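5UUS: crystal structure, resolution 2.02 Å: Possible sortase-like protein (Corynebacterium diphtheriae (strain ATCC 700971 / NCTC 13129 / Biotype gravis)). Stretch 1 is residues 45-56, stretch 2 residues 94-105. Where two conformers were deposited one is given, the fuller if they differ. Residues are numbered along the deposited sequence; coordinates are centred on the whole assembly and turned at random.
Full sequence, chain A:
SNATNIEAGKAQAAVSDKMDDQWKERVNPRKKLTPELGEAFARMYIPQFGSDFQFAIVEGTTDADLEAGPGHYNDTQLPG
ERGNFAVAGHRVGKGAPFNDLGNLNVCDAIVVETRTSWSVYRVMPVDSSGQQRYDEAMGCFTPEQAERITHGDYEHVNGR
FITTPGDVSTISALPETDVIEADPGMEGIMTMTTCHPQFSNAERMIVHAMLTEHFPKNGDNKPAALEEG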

ATOM      1  N   TYR A  45      -5.346  -6.498  -4.039  1.00 43.77           N
ATOM      2  CA  TYR A  45      -5.920  -6.451  -5.369  1.00 43.30           C
ATOM      3  C   TYR A  45      -5.642  -5.079  -6.008  1.00 42.14           C
ATOM      4  O   TYR A  45      -5.725  -4.041  -5.346  1.00 39.87           O
ATOM      5  CB  TYR A  45      -7.435  -6.665  -5.343  1.00 44.37           C
ATOM      6  CG  TYR A  45      -7.959  -7.804  -4.513  1.00 46.67           C
ATOM      7  CD1 TYR A  45      -7.976  -7.732  -3.124  1.00 48.56           C
ATOM      8  CD2 TYR A  45      -8.521  -8.913  -5.119  1.00 47.09           C
ATOM      9  CE1 TYR A  45      -8.504  -8.777  -2.360  1.00 47.96           C
ATOM     10  CE2 TYR A  45      -9.045  -9.963  -4.366  1.00 49.75           C
ATOM     11  CZ  TYR A  45      -9.031  -9.881  -2.988  1.00 52.32           C
ATOM     12  OH  TYR A  45      -9.557 -10.910  -2.239  1.00 56.08           O
ATOM     13  N   ILE A  46      -5.369  -5.083  -7.307  1.00 46.72           N
ATOM     14  CA  ILE A  46      -5.262  -3.842  -8.069  1.00 45.91           C
ATOM     15  C   ILE A  46      -6.202  -3.956  -9.264  1.00 48.13           C
ATOM     16  O   ILE A  46      -5.817  -4.524 -10.287  1.00 50.48           O
ATOM     17  CB  ILE A  46      -3.821  -3.586  -8.536  1.00 40.55           C
ATOM     18  CG1 ILE A  46      -2.874  -3.607  -7.326  1.00 43.49           C
ATOM     19  CG2 ILE A  46      -3.748  -2.268  -9.315  1.00 45.39           C
ATOM     20  CD1 ILE A  46      -1.428  -3.191  -7.637  1.00 44.31           C
ATOM     21  N   PRO A  47      -7.443  -3.442  -9.127  1.00 45.32           N
ATOM     22  CA  PRO A  47      -8.514  -3.641 -10.117  1.00 49.86           C
ATOM     23  C   PRO A  47      -8.114  -3.123 -11.504  1.00 52.75           C
ATOM     24  O   PRO A  47      -8.507  -3.692 -12.514  1.00 59.23           O
ATOM     25  CB  PRO A  47      -9.686  -2.846  -9.530  1.00 49.79           C
ATOM     26  CG  PRO A  47      -9.405  -2.823  -8.042  1.00 53.38           C
ATOM     27  CD  PRO A  47      -7.914  -2.708  -7.938  1.00 49.50           C
ATOM     28  N   GLN A  48      -7.288  -2.085 -11.548  1.00 50.75           N
ATOM     29  CA  GLN A  48      -6.820  -1.559 -12.820  1.00 51.51           C
ATOM     30  C   GLN A  48      -5.958  -2.596 -13.532  1.00 57.89           C
ATOM     31  O   GLN A  48      -5.815  -2.548 -14.741  1.00 58.73           O
ATOM     32  CB  GLN A  48      -6.043  -0.251 -12.628  1.00 50.92           C
ATOM     33  CG  GLN A  48      -5.905   0.564 -13.916  1.00 64.57           C
ATOM     34  CD  GLN A  48      -7.254   0.879 -14.539  1.00 67.69           C
ATOM     35  OE1 GLN A  48      -8.125   1.450 -13.883  1.00 71.93           O
ATOM     36  NE2 GLN A  48      -7.445   0.477 -15.794  1.00 71.10           N
ATOM     37  N   PHE A  49      -5.401  -3.552 -12.793  1.00 53.29           N
ATOM     38  CA  PHE A  49      -4.616  -4.614 -13.425  1.00 51.87           C
ATOM     39  C   PHE A  49      -5.475  -5.853 -13.706  1.00 56.01           C
ATOM     40  O   PHE A  49      -4.951  -6.910 -14.030  1.00 59.01           O
ATOM     41  CB  PHE A  49      -3.418  -5.024 -12.563  1.00 51.72           C
ATOM     42  CG  PHE A  49      -2.344  -3.975 -12.438  1.00 54.80           C
ATOM     43  CD1 PHE A  49      -2.370  -2.816 -13.212  1.00 59.45           C
ATOM     44  CD2 PHE A  49      -1.278  -4.169 -11.558  1.00 56.01           C
ATOM     45  CE1 PHE A  49      -1.373  -1.866 -13.103  1.00 54.57           C
ATOM     46  CE2 PHE A  49      -0.267  -3.221 -11.445  1.00 58.25           C
ATOM     47  CZ  PHE A  49      -0.318  -2.065 -12.218  1.00 56.15           C
ATOM     48  N   GLY A  50      -6.792  -5.735 -13.576  1.00 58.84           N
ATOM     49  CA  GLY A  50      -7.658  -6.863 -13.878  1.00 60.97           C
ATOM     50  C   GLY A  50      -8.057  -7.646 -12.639  1.00 68.05           C
ATOM     51  O   GLY A  50      -7.386  -7.578 -11.616  1.00 64.13           O
ATOM     52  N   SER A  51      -9.146  -8.400 -12.732  1.00 73.61           N
ATOM     53  CA  SER A  51      -9.683  -9.128 -11.583  1.00 77.06           C
ATOM     54  C   SER A  51      -8.789 -10.286 -11.150  1.00 74.03           C
ATOM     55  O   SER A  51      -8.771 -10.673  -9.985  1.00 72.74           O
ATOM     56  CB  SER A  51     -11.081  -9.658 -11.903  1.00 87.13           C
ATOM     57  OG  SER A  51     -11.966  -8.599 -12.223  1.00 93.20           O
ATOM     58  N   ASP A  52      -8.040 -10.840 -12.090  1.00 73.54           N
ATOM     59  CA  ASP A  52      -7.170 -11.964 -11.785  0.55 75.74           C
ATOM     60  C   ASP A  52      -5.947 -11.540 -10.961  1.00 72.81           C
ATOM     61  O   ASP A  52      -5.257 -12.381 -10.373  1.00 69.11           O
ATOM     62  CB  ASP A  52      -6.736 -12.653 -13.081  0.55 78.26           C
ATOM     63  CG  ASP A  52      -7.897 -13.321 -13.799  0.55 80.80           C
ATOM     64  OD1 ASP A  52      -8.899 -13.650 -13.129  0.55 80.05           O
ATOM     65  OD2 ASP A  52      -7.805 -13.521 -15.029  0.55 84.63           O
ATOM     66  N   PHE A  53      -5.681 -10.235 -10.902  1.00 65.11           N
ATOM     67  CA  PHE A  53      -4.525  -9.756 -10.150  1.00 56.80           C
ATOM     68  C   PHE A  53      -4.829  -9.745  -8.658  1.00 50.35           C
ATOM     69  O   PHE A  53      -5.577  -8.903  -8.176  1.00 53.97           O
ATOM     70  CB  PHE A  53      -4.099  -8.355 -10.603  1.00 57.40           C
ATOM     71  CG  PHE A  53      -2.786  -7.898 -10.008  1.00 59.23           C
ATOM     72  CD1 PHE A  53      -1.603  -8.011 -10.732  1.00 60.98           C
ATOM     73  CD2 PHE A  53      -2.733  -7.363  -8.726  1.00 56.75           C
ATOM     74  CE1 PHE A  53      -0.400  -7.598 -10.192  1.00 59.32           C
ATOM     75  CE2 PHE A  53      -1.531  -6.952  -8.175  1.00 54.11           C
ATOM     76  CZ  PHE A  53      -0.363  -7.075  -8.915  1.00 59.85           C
ATOM     77  N   GLN A  54      -4.248 -10.693  -7.937  1.00 50.50           N
ATOM     78  CA  GLN A  54      -4.354 -10.717  -6.483  1.00 54.47           C
ATOM     79  C   GLN A  54      -3.185 -11.508  -5.935  1.00 51.63           C
ATOM     80  O   GLN A  54      -2.765 -12.520  -6.504  1.00 53.08           O
ATOM     81  CB  GLN A  54      -5.687 -11.320  -6.021  1.00 59.64           C
ATOM     82  CG  GLN A  54      -5.888 -12.751  -6.409  1.00 70.14           C
ATOM     83  CD  GLN A  54      -7.231 -13.262  -5.963  1.00 83.42           C
ATOM     84  OE1 GLN A  54      -8.259 -12.930  -6.556  1.00 87.18           O
ATOM     85  NE2 GLN A  54      -7.240 -14.054  -4.897  1.00 87.81           N
ATOM     86  N   PHE A  55      -2.629 -11.009  -4.853  1.00 49.12           N
ATOM     87  CA  PHE A  55      -1.485 -11.646  -4.246  1.00 45.25           C
ATOM     88  C   PHE A  55      -1.677 -11.694  -2.746  1.00 47.10           C
ATOM     89  O   PHE A  55      -2.142 -10.727  -2.164  1.00 39.51           O
ATOM     90  CB  PHE A  55      -0.227 -10.878  -4.577  1.00 42.25           C
ATOM     91  CG  PHE A  55       0.274 -11.128  -5.976  1.00 47.16           C
ATOM     92  CD1 PHE A  55       1.163 -12.162  -6.223  1.00 48.46           C
ATOM     93  CD2 PHE A  55      -0.159 -10.333  -7.032  1.00 42.95           C
ATOM     94  CE1 PHE A  55       1.632 -12.400  -7.515  1.00 49.16           C
ATOM     95  CE2 PHE A  55       0.294 -10.568  -8.332  1.00 45.34           C
ATOM     96  CZ  PHE A  55       1.187 -11.598  -8.564  1.00 49.83           C
ATOM     97  N   ALA A  56      -1.299 -12.808  -2.140  1.00 44.66           N
ATOM     98  CA  ALA A  56      -1.172 -12.880  -0.701  1.00 46.05           C
ATOM     99  C   ALA A  56       0.021 -12.036  -0.262  1.00 45.47           C
ATOM    100  O   ALA A  56       1.048 -11.939  -0.962  1.00 47.66           O
ATOM    101  CB  ALA A  56      -1.014 -14.335  -0.244  1.00 42.53           C
TER
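Stretch 2, residues 94-105: KGAPFNDLGNLN

Three phenylalanine rings of stretch 1 each bring a ring carbon close to a backbone carbonyl oxygen of stretch 2, and no hydrogen bond joins the two stretches at all. Phe55 CE1 lies 3.2 Å from Gly95 O, Phe53 CZ 3.2 Å from Pro97 O, and Phe49 CZ 3.1 Å from Asp100 O. At Phe55 and Phe53 the oxygen sits at the ring edge, near the ring plane, where the slightly positive C-H rim can face a carbonyl; at Phe49 the approach is oblique.

Stretch 2 is mostly loop, with a short 3-10 segment that runs to Asn103, so it lies on stretch 1 as an irregular ribbon rather than as a paired strand or a packed helix. The general course is antiparallel: its beginning, Gly95 to Pro97, meets Phe55 near the end of stretch 1, and its later part, Asp100 to Leu104, meets Phe49 and Ile46 near the beginning. The CA atoms of Phe55 and Pro97 are 7.1 Å apart, and those of Phe49 and Asp100 8.5 Å, a spacing that leaves room for side chains between the backbones.

The best-defined packing is at Pro97. Its CB stands 3.5 Å from the centroid of the Phe55 ring and only 5° off the ring normal, a CH-pi contact over the face; the closest side-chain pair is Phe55 CE2 to Pro97 CB at 3.7 Å. Pro97 CA also lies over a face of this ring, 3.5 Å from Phe55 CZ. One aromatic side chain thus uses its face for a proline and its edge for the carbonyl of Gly95. That glycine has a local reason of its own: with phi/psi of 85/19, a CB would be jammed against the carbonyl O of Lys94.

Phe53 reaches Pro97 O although its CA-to-CB bond points sideways; chi1 in the t well accompanies a ring whose end comes nearer to stretch 2. The chain between the 3-10 segment at Pro47 and Gln48 and the strand that includes Phe55 is folded by a type I turn from Gly50 to Phe53, closed by Phe53 N to Gly50 O at 3.2 Å. Ser51 and Asp52, inside that turn, stay out of reach of stretch 2.

At the other end, Leu104 fills the apolar corner. Its CD2 is 3.7 Å from Ile46 CG2 and 3.7 Å from Phe49 CZ, so a single methyl touches both residues. Phe49 CZ also comes within 4.0 Å of Asp100 CB. The Asp100 carbonyl is shared: besides meeting Phe49, its O accepts a backbone hydrogen bond from Asn103 N at 3.0 Å.

The rule to read here is economical. A loop can be seated without cross-stretch hydrogen bonds when aromatic side chains reach its carbonyls, a proline covers one ring face, and a leucine closes the far end. The contact as a whole buries 419 Å², summed over both sides.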

ATOM      1  N   LYS A  94       8.025 -15.226 -13.664  1.00106.64           N
ATOM      2  CA  LYS A  94       6.658 -15.614 -13.984  1.00108.44           C
ATOM      3  C   LYS A  94       5.787 -15.398 -12.754  1.00100.74           C
ATOM      4  O   LYS A  94       5.949 -16.077 -11.738  1.00 99.66           O
ATOM      5  CB  LYS A  94       6.591 -17.074 -14.455  1.00114.00           C
ATOM      6  CG  LYS A  94       5.435 -17.373 -15.411  1.00118.30           C
ATOM      7  CD  LYS A  94       5.432 -18.833 -15.858  1.00123.50           C
ATOM      8  CE  LYS A  94       4.371 -19.107 -16.925  1.00125.69           C
ATOM      9  NZ  LYS A  94       4.719 -18.559 -18.268  1.00126.82           N
ATOM     10  N   GLY A  95       4.881 -14.431 -12.843  1.00 94.82           N
ATOM     11  CA  GLY A  95       3.979 -14.129 -11.747  1.00 87.85           C
ATOM     12  C   GLY A  95       4.529 -13.178 -10.699  1.00 78.73           C
ATOM     13  O   GLY A  95       4.022 -13.143  -9.581  1.00 74.47           O
ATOM     14  N   ALA A  96       5.569 -12.418 -11.043  1.00 71.16           N
ATOM     15  CA  ALA A  96       6.064 -11.365 -10.153  1.00 61.67           C
ATOM     16  C   ALA A  96       4.953 -10.354  -9.977  1.00 56.60           C
ATOM     17  O   ALA A  96       4.315  -9.986 -10.953  1.00 62.49           O
ATOM     18  CB  ALA A  96       7.313 -10.699 -10.712  1.00 58.92           C
ATOM     19  N   PRO A  97       4.718  -9.892  -8.735  1.00 54.30           N
ATOM     20  CA  PRO A  97       3.558  -9.024  -8.526  1.00 47.63           C
ATOM     21  C   PRO A  97       3.774  -7.600  -8.999  1.00 47.87           C
ATOM     22  O   PRO A  97       2.778  -6.948  -9.294  1.00 47.19           O
ATOM     23  CB  PRO A  97       3.377  -9.043  -6.993  1.00 47.43           C
ATOM     24  CG  PRO A  97       4.789  -9.157  -6.488  1.00 46.31           C
ATOM     25  CD  PRO A  97       5.457 -10.122  -7.478  1.00 51.01           C
ATOM     26  N   PHE A  98       5.016  -7.108  -9.030  1.00 45.35           N
ATOM     27  CA  PHE A  98       5.210  -5.652  -9.142  1.00 44.97           C
ATOM     28  C   PHE A  98       5.906  -5.238 -10.440  1.00 46.83           C
ATOM     29  O   PHE A  98       6.576  -4.219 -10.474  1.00 51.34           O
ATOM     30  CB  PHE A  98       6.017  -5.103  -7.942  1.00 41.32           C
ATOM     31  CG  PHE A  98       5.252  -5.059  -6.627  1.00 43.50           C
ATOM     32  CD1 PHE A  98       3.864  -5.162  -6.592  1.00 40.62           C
ATOM     33  CD2 PHE A  98       5.935  -4.867  -5.427  1.00 42.47           C
ATOM     34  CE1 PHE A  98       3.169  -5.120  -5.350  1.00 41.04           C
ATOM     35  CE2 PHE A  98       5.260  -4.806  -4.200  1.00 40.06           C
ATOM     36  CZ  PHE A  98       3.883  -4.939  -4.155  1.00 40.89           C
ATOM     37  N   ASN A  99       5.757  -6.025 -11.499  1.00 44.14           N
ATOM     38  CA  ASN A  99       6.392  -5.670 -12.771  1.00 49.98           C
ATOM     39  C   ASN A  99       5.764  -4.420 -13.406  1.00 54.90           C
ATOM     40  O   ASN A  99       6.439  -3.684 -14.122  1.00 53.08           O
ATOM     41  CB  ASN A  99       6.323  -6.845 -13.751  1.00 52.05           C
ATOM     42  CG  ASN A  99       7.003  -6.547 -15.087  1.00 65.85           C
ATOM     43  OD1 ASN A  99       8.096  -5.937 -15.152  1.00 63.50           O
ATOM     44  ND2 ASN A  99       6.344  -6.957 -16.164  1.00 69.74           N
ATOM     45  N   ASP A 100       4.485  -4.165 -13.123  1.00 51.22           N
ATOM     46  CA  ASP A 100       3.747  -3.110 -13.825  1.00 52.94           C
ATOM     47  C   ASP A 100       3.342  -1.898 -12.977  1.00 49.83           C
ATOM     48  O   ASP A 100       2.445  -1.144 -13.359  1.00 48.06           O
ATOM     49  CB  ASP A 100       2.496  -3.705 -14.470  1.00 61.58           C
ATOM     50  CG  ASP A 100       2.821  -4.561 -15.698  1.00 73.17           C
ATOM     51  OD1 ASP A 100       3.599  -4.104 -16.564  1.00 70.72           O
ATOM     52  OD2 ASP A 100       2.309  -5.698 -15.792  1.00 80.23           O
ATOM     53  N   LEU A 101       4.021  -1.681 -11.857  1.00 43.29           N
ATOM     54  CA  LEU A 101       3.706  -0.538 -10.980  1.00 42.62           C
ATOM     55  C   LEU A 101       3.875   0.827 -11.683  1.00 47.35           C
ATOM     56  O   LEU A 101       3.272   1.822 -11.282  1.00 42.96           O
ATOM     57  CB  LEU A 101       4.586  -0.572  -9.732  1.00 44.04           C
ATOM     58  CG  LEU A 101       4.341  -1.688  -8.713  1.00 48.09           C
ATOM     59  CD1 LEU A 101       5.076  -1.358  -7.434  1.00 43.07           C
ATOM     60  CD2 LEU A 101       2.864  -1.868  -8.436  1.00 46.32           C
ATOM     61  N   GLY A 102       4.705   0.859 -12.728  1.00 48.09           N
ATOM     62  CA  GLY A 102       4.952   2.068 -13.509  1.00 52.86           C
ATOM     63  C   GLY A 102       3.744   2.490 -14.330  1.00 53.31           C
ATOM     64  O   GLY A 102       3.662   3.627 -14.820  1.00 47.41           O
ATOM     65  N   ASN A 103       2.791   1.575 -14.464  1.00 50.93           N
ATOM     66  CA  ASN A 103       1.587   1.835 -15.236  1.00 51.51           C
ATOM     67  C   ASN A 103       0.428   2.312 -14.387  1.00 49.17           C
ATOM     68  O   ASN A 103      -0.600   2.697 -14.927  1.00 47.63           O
ATOM     69  CB  ASN A 103       1.176   0.593 -16.018  1.00 59.12           C
ATOM     70  CG  ASN A 103       2.178   0.239 -17.100  1.00 64.30           C
ATOM     71  OD1 ASN A 103       2.787   1.120 -17.714  1.00 68.83           O
ATOM     72  ND2 ASN A 103       2.366  -1.053 -17.325  1.00 69.96           N
ATOM     73  N   LEU A 104       0.595   2.304 -13.065  1.00 43.28           N
ATOM     74  CA  LEU A 104      -0.426   2.902 -12.186  1.00 46.03           C
ATOM     75  C   LEU A 104      -0.524   4.415 -12.371  1.00 47.63           C
ATOM     76  O   LEU A 104       0.480   5.093 -12.615  1.00 44.17           O
ATOM     77  CB  LEU A 104      -0.134   2.589 -10.727  1.00 48.27           C
ATOM     78  CG  LEU A 104      -0.316   1.129 -10.308  1.00 48.85           C
ATOM     79  CD1 LEU A 104       0.291   0.897  -8.938  1.00 44.68           C
ATOM     80  CD2 LEU A 104      -1.775   0.758 -10.280  1.00 52.49           C
ATOM     81  N   ASN A 105      -1.739   4.942 -12.286  1.00 45.73           N
ATOM     82  CA  ASN A 105      -1.937   6.390 -12.331  1.00 48.17           C
ATOM     83  C   ASN A 105      -2.514   6.879 -11.032  1.00 46.15           C
ATOM     84  O   ASN A 105      -3.069   6.078 -10.269  1.00 43.47           O
ATOM     85  CB  ASN A 105      -2.861   6.785 -13.473  1.00 48.18           C
ATOM     86  CG  ASN A 105      -2.383   6.273 -14.810  1.00 53.60           C
ATOM     87  OD1 ASN A 105      -3.142   5.638 -15.549  1.00 55.99           O
ATOM     88  ND2 ASN A 105      -1.114   6.515 -15.117  1.00 47.72           N
TER